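Local atomic coordinates of 5-carboxymethyl-2-hydroxymuconate delta-isomerase (Bordetella bronchiseptica, PDB entry 4JJ9), a protein that probably catalyses the isomerisation of 5-carboxymethyl-2-hydroxymuconate in the catabolism of homoprotocatechuate, working as a trimer. Residues G41-G46 against A127-L132; F98-L103 against G139-I144. All coordinates share one frame; numbering follows the deposited sequence.

Contact 1 lies in the helix layer and contact 2 in the sheet beneath it, their centres about 13 Å apart. Along the chain the segments alternate: 41-46 on helix 40-51, then strand 97-105, then 127-132 on helix 111-135, then strand 138-146. Contact 2 joins the two parallel strands at one side of a mixed four-stranded sheet, and helix 111-135 is the crossover between them, a beta-alpha-beta unit. Contact 1 sets that crossover helix beside helix 40-51. L129 links the two, its CD1 lying 4.0 Å from L140 CD2. Strand 138-146 pairs further with the third subunit, which places the sheet at the trimer interface.

Contact 1: residues G41-G46 against A127-L132; sequences GAVCRG and ALLAPL
With CG1 of V43 anti to the backbone N (chi1 173°) and CG of L129 anti to its own carbonyl carbon (chi1 -58°), the valine fork and the leucine end meet between the two helices. Both valine methyls touch one leucine methyl: L129 CD2 lies 3.9 Å from V43 CG2 and equally close to V43 CG1, the side chains crossing at about a right angle. L128 points at the neighbouring helix and lays its branches against backbone. Its CD1 sits 3.6 Å from G46 C and 3.7 Å from V43 O, while CD2 approaches G46 CA at 4.1 Å; lacking a side chain, G46 lets the leucine come this close to the main chain.

The segments run nearly antiparallel, at 156°, with axes 10.1 Å apart: helix 111-135, the beta-alpha-beta crossover, packs beside helix 40-51 over the mixed sheet. The nearest CA pair is V43 and L128 at 5.9 Å. The side chains that meet are all apolar; the one polar atom touched closely, V43 O, is backbone. V43 also rests on L38, and L129 on F155 of the third subunit. C44 packs on V70 and A72 of strand 69-80, so helix 40-51 also rests on the sheet.

Contact 2: residues F98-L103 against G139-I144; sequences FAYLNL and GLTFQI. With SO4 (sulfate ion), chain G.
Strands 98-103 and 139-144 run parallel and closely aligned, their axes 4.7 Å apart, in a register that pairs F98 with G139 and L103 with I144. Five backbone hydrogen bonds alternate between them, the straightest from L101 N to T141 O (2.8 Å, 171°).

Side chains divide between two faces. On the face of F98, Y100 and N102, the F98 ring lies over G139, whose CA is 3.8 Å from the ring centroid, a CH-pi contact over the face; T141 OG1 stands at the ring edge, 3.7 Å from CZ. T141 CG2 meets the edge of the Y100 ring. Y100, its CG anti to the backbone N (chi1 173°), sends its hydroxyl across to Q143. Here OH donates to OE1 at 2.6 Å, in the carbonyl plane and on a lone pair, with ring and amide planes 71° apart. N102 ND2 donates to the same hydroxyl at 3.0 Å and also to D145 OD2.

The other face is apolar: A99 CB touches L140 CD2, L103 CB reaches the edge of F142, and L103 and I144 lie side by side. Helix 111-135 covers this layer through I121, A125 and L129, completing the beta-alpha-beta crossover. At the G139 end, L140 N donates to O4 of a sulfate, probably from the crystallisation liquor, at 2.9 Å; G156 N and H159 N of the third subunit bind the same ion.

Accepting from N102 while donating to Q143 fixes the direction of the Y100 hydroxyl, and Q143 NE2, bonded to D152 of the third subunit, extends this polar chain across the trimer interface.

Contact 1: residues G41-G46 against A127-L132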
loop_
_atom_site.group_PDB
_atom_site.type_symbol
_atom_site.label_atom_id
_atom_site.label_comp_id
_atom_site.label_asym_id
_atom_site.label_seq_id
_atom_site.Cartn_x
_atom_site.Cartn_y
_atom_site.Cartn_z
ATOM N N GLY A 41 -14.623 -10.218 -4.669
ATOM C CA GLY A 41 -14.935 -10.718 -3.326
ATOM C C GLY A 41 -14.753 -12.226 -3.251
ATOM O O GLY A 41 -14.196 -12.744 -2.291
ATOM N N ALA A 42 -15.223 -12.929 -4.279
ATOM C CA ALA A 42 -15.074 -14.381 -4.343
ATOM C C ALA A 42 -13.600 -14.774 -4.447
ATOM O O ALA A 42 -13.187 -15.789 -3.883
ATOM C CB ALA A 42 -15.861 -14.945 -5.516
ATOM N N VAL A 43 -12.811 -13.961 -5.153
ATOM C CA VAL A 43 -11.363 -14.185 -5.241
ATOM C C VAL A 43 -10.720 -14.052 -3.856
ATOM O O VAL A 43 -9.911 -14.896 -3.455
ATOM C CB VAL A 43 -10.680 -13.247 -6.271
ATOM C CG1 VAL A 43 -9.160 -13.388 -6.214
ATOM C CG2 VAL A 43 -11.178 -13.549 -7.689
ATOM N N CYS A 44 -11.103 -13.010 -3.119
ATOM C CA CYS A 44 -10.579 -12.803 -1.763
ATOM C C CYS A 44 -10.894 -13.993 -0.861
ATOM O O CYS A 44 -10.021 -14.480 -0.138
ATOM C CB CYS A 44 -11.126 -11.518 -1.143
ATOM S SG CYS A 44 -10.484 -9.984 -1.879
ATOM N N ARG A 45 -12.136 -14.471 -0.928
ATOM C CA ARG A 45 -12.562 -15.617 -0.115
ATOM C C ARG A 45 -11.774 -16.866 -0.468
ATOM O O ARG A 45 -11.315 -17.593 0.420
ATOM C CB ARG A 45 -14.068 -15.873 -0.254
ATOM C CG ARG A 45 -14.933 -14.799 0.387
ATOM C CD ARG A 45 -16.415 -15.196 0.438
ATOM N NE ARG A 45 -17.072 -15.214 -0.876
ATOM C CZ ARG A 45 -17.510 -14.138 -1.528
ATOM N NH1 ARG A 45 -17.358 -12.922 -1.019
ATOM N NH2 ARG A 45 -18.095 -14.278 -2.709
ATOM N N GLY A 46 -11.603 -17.103 -1.768
ATOM C CA GLY A 46 -10.837 -18.251 -2.252
ATOM C C GLY A 46 -9.387 -18.224 -1.800
ATOM O O GLY A 46 -8.808 -19.266 -1.477
ATOM N N ALA A 127 -5.860 -20.392 -10.242
ATOM C CA ALA A 127 -7.168 -21.035 -10.415
ATOM C C ALA A 127 -8.324 -20.041 -10.345
ATOM O O ALA A 127 -9.256 -20.111 -11.151
ATOM C CB ALA A 127 -7.358 -22.144 -9.396
ATOM N N LEU A 128 -8.258 -19.114 -9.392
ATOM C CA LEU A 128 -9.335 -18.156 -9.169
ATOM C C LEU A 128 -9.389 -17.075 -10.234
ATOM O O LEU A 128 -10.465 -16.564 -10.545
ATOM C CB LEU A 128 -9.206 -17.502 -7.789
ATOM C CG LEU A 128 -9.505 -18.397 -6.580
ATOM C CD1 LEU A 128 -8.818 -17.825 -5.346
ATOM C CD2 LEU A 128 -11.017 -18.560 -6.356
ATOM N N LEU A 129 -8.227 -16.724 -10.778
ATOM C CA LEU A 129 -8.149 -15.657 -11.771
ATOM C C LEU A 129 -8.108 -16.150 -13.221
ATOM O O LEU A 129 -8.031 -15.342 -14.142
ATOM C CB LEU A 129 -6.976 -14.721 -11.461
ATOM C CG LEU A 129 -7.000 -14.049 -10.082
ATOM C CD1 LEU A 129 -5.636 -13.472 -9.738
ATOM C CD2 LEU A 129 -8.080 -12.975 -9.985
ATOM N N ALA A 130 -8.189 -17.466 -13.420
ATOM C CA ALA A 130 -8.149 -18.068 -14.766
ATOM C C ALA A 130 -9.228 -17.580 -15.760
ATOM O O ALA A 130 -8.911 -17.327 -16.931
ATOM C CB ALA A 130 -8.146 -19.596 -14.677
ATOM N N PRO A 131 -10.501 -17.455 -15.314
ATOM C CA PRO A 131 -11.534 -16.931 -16.220
ATOM C C PRO A 131 -11.214 -15.546 -16.786
ATOM O O PRO A 131 -11.637 -15.231 -17.896
ATOM C CB PRO A 131 -12.772 -16.858 -15.321
ATOM C CG PRO A 131 -12.564 -17.964 -14.345
ATOM C CD PRO A 131 -11.093 -17.932 -14.047
ATOM N N LEU A 132 -10.479 -14.737 -16.022
ATOM C CA LEU A 132 -10.015 -13.423 -16.460
ATOM C C LEU A 132 -9.202 -13.528 -17.753
ATOM O O LEU A 132 -9.385 -12.748 -18.691
ATOM C CB LEU A 132 -9.135 -12.823 -15.363
ATOM C CG LEU A 132 -9.195 -11.367 -14.924
ATOM C CD1 LEU A 132 -10.610 -10.954 -14.603
ATOM C CD2 LEU A 132 -8.310 -11.186 -13.703
#

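Contact 2: residues F98-L103 against G139-I144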
loop_
_atom_site.group_PDB
_atom_site.type_symbol
_atom_site.label_atom_id
_atom_site.label_comp_id
_atom_site.label_asym_id
_atom_site.label_seq_id
_atom_site.Cartn_x
_atom_site.Cartn_y
_atom_site.Cartn_z
ATOM N N PHE A 98 -4.365 -5.580 -14.955
ATOM C CA PHE A 98 -3.241 -6.041 -14.133
ATOM C C PHE A 98 -3.764 -6.280 -12.731
ATOM O O PHE A 98 -4.619 -5.537 -12.256
ATOM C CB PHE A 98 -2.075 -5.021 -14.106
ATOM C CG PHE A 98 -0.701 -5.660 -13.942
ATOM C CD1 PHE A 98 -0.302 -6.203 -12.721
ATOM C CD2 PHE A 98 0.190 -5.716 -15.023
ATOM C CE1 PHE A 98 0.949 -6.815 -12.583
ATOM C CE2 PHE A 98 1.447 -6.314 -14.894
ATOM C CZ PHE A 98 1.824 -6.871 -13.671
ATOM N N ALA A 99 -3.284 -7.346 -12.092
ATOM C CA ALA A 99 -3.471 -7.527 -10.648
ATOM C C ALA A 99 -2.126 -7.845 -9.994
ATOM O O ALA A 99 -1.354 -8.670 -10.497
ATOM C CB ALA A 99 -4.504 -8.616 -10.342
ATOM N N TYR A 100 -1.840 -7.134 -8.906
ATOM C CA TYR A 100 -0.631 -7.336 -8.109
ATOM C C TYR A 100 -1.046 -7.813 -6.726
ATOM O O TYR A 100 -1.769 -7.106 -6.013
ATOM C CB TYR A 100 0.173 -6.025 -7.989
ATOM C CG TYR A 100 1.342 -6.131 -7.025
ATOM C CD1 TYR A 100 2.417 -6.979 -7.299
ATOM C CD2 TYR A 100 1.341 -5.431 -5.805
ATOM C CE1 TYR A 100 3.489 -7.104 -6.413
ATOM C CE2 TYR A 100 2.418 -5.547 -4.911
ATOM C CZ TYR A 100 3.477 -6.386 -5.221
ATOM O OH TYR A 100 4.540 -6.517 -4.351
ATOM N N LEU A 101 -0.598 -9.010 -6.350
ATOM C CA LEU A 101 -0.952 -9.620 -5.065
ATOM C C LEU A 101 0.282 -9.632 -4.172
ATOM O O LEU A 101 1.365 -10.036 -4.598
ATOM C CB LEU A 101 -1.451 -11.063 -5.269
ATOM C CG LEU A 101 -2.779 -11.340 -5.991
ATOM C CD1 LEU A 101 -2.681 -10.949 -7.464
ATOM C CD2 LEU A 101 -3.090 -12.823 -5.864
ATOM N N ASN A 102 0.128 -9.159 -2.938
ATOM C CA ASN A 102 1.248 -9.098 -2.019
ATOM C C ASN A 102 0.834 -9.687 -0.685
ATOM O O ASN A 102 -0.109 -9.202 -0.059
ATOM C CB ASN A 102 1.719 -7.642 -1.857
ATOM C CG ASN A 102 2.904 -7.505 -0.910
ATOM O OD1 ASN A 102 2.744 -7.581 0.310
ATOM N ND2 ASN A 102 4.086 -7.265 -1.463
ATOM N N LEU A 103 1.524 -10.746 -0.271
ATOM C CA LEU A 103 1.340 -11.309 1.065
ATOM C C LEU A 103 2.459 -10.802 1.956
ATOM O O LEU A 103 3.641 -10.939 1.614
ATOM C CB LEU A 103 1.375 -12.844 1.023
ATOM C CG LEU A 103 1.330 -13.524 2.404
ATOM C CD1 LEU A 103 0.021 -13.216 3.123
ATOM C CD2 LEU A 103 1.530 -15.026 2.282
ATOM N N GLY A 139 -1.873 -8.815 -16.776
ATOM C CA GLY A 139 -0.634 -9.122 -16.048
ATOM C C GLY A 139 -0.992 -9.543 -14.628
ATOM O O GLY A 139 -1.876 -8.943 -14.011
ATOM N N LEU A 140 -0.367 -10.612 -14.137
ATOM C CA LEU A 140 -0.655 -11.127 -12.790
ATOM C C LEU A 140 0.654 -11.458 -12.087
ATOM O O LEU A 140 1.439 -12.283 -12.571
ATOM C CB LEU A 140 -1.573 -12.367 -12.838
ATOM C CG LEU A 140 -2.976 -12.265 -13.462
ATOM C CD1 LEU A 140 -3.642 -13.637 -13.609
ATOM C CD2 LEU A 140 -3.863 -11.339 -12.635
ATOM N N THR A 141 0.877 -10.806 -10.946
ATOM C CA THR A 141 2.109 -10.949 -10.179
ATOM C C THR A 141 1.759 -11.179 -8.713
ATOM O O THR A 141 0.852 -10.547 -8.190
ATOM C CB THR A 141 2.992 -9.690 -10.319
ATOM O OG1 THR A 141 3.439 -9.585 -11.679
ATOM C CG2 THR A 141 4.217 -9.755 -9.405
ATOM N N PHE A 142 2.462 -12.113 -8.078
ATOM C CA PHE A 142 2.298 -12.383 -6.648
ATOM C C PHE A 142 3.663 -12.381 -5.971
ATOM O O PHE A 142 4.603 -13.025 -6.442
ATOM C CB PHE A 142 1.576 -13.723 -6.445
ATOM C CG PHE A 142 1.612 -14.242 -5.025
ATOM C CD1 PHE A 142 1.148 -13.467 -3.959
ATOM C CD2 PHE A 142 2.074 -15.532 -4.760
ATOM C CE1 PHE A 142 1.184 -13.951 -2.654
ATOM C CE2 PHE A 142 2.101 -16.029 -3.454
ATOM C CZ PHE A 142 1.656 -15.237 -2.403
ATOM N N GLN A 143 3.769 -11.648 -4.862
ATOM C CA GLN A 143 5.021 -11.578 -4.099
ATOM C C GLN A 143 4.724 -11.793 -2.635
ATOM O O GLN A 143 3.660 -11.409 -2.159
ATOM C CB GLN A 143 5.710 -10.219 -4.277
ATOM C CG GLN A 143 6.161 -9.949 -5.713
ATOM C CD GLN A 143 6.996 -8.683 -5.857
ATOM O OE1 GLN A 143 6.618 -7.609 -5.394
ATOM N NE2 GLN A 143 8.129 -8.808 -6.532
ATOM N N ILE A 144 5.666 -12.416 -1.935
ATOM C CA ILE A 144 5.592 -12.517 -0.476
ATOM C C ILE A 144 6.721 -11.705 0.133
ATOM O O ILE A 144 7.881 -11.919 -0.202
ATOM C CB ILE A 144 5.722 -13.966 0.025
ATOM C CG1 ILE A 144 4.559 -14.816 -0.469
ATOM C CG2 ILE A 144 5.751 -13.989 1.546
ATOM C CD1 ILE A 144 4.712 -16.300 -0.090
HETATM S S SO4 G . 2.419 -11.309 -17.012
HETATM O O1 SO4 G . 1.621 -11.614 -18.178
HETATM O O2 SO4 G . 2.683 -9.862 -17.018
HETATM O O3 SO4 G . 3.693 -12.034 -17.026
HETATM O O4 SO4 G . 1.693 -11.694 -15.799
#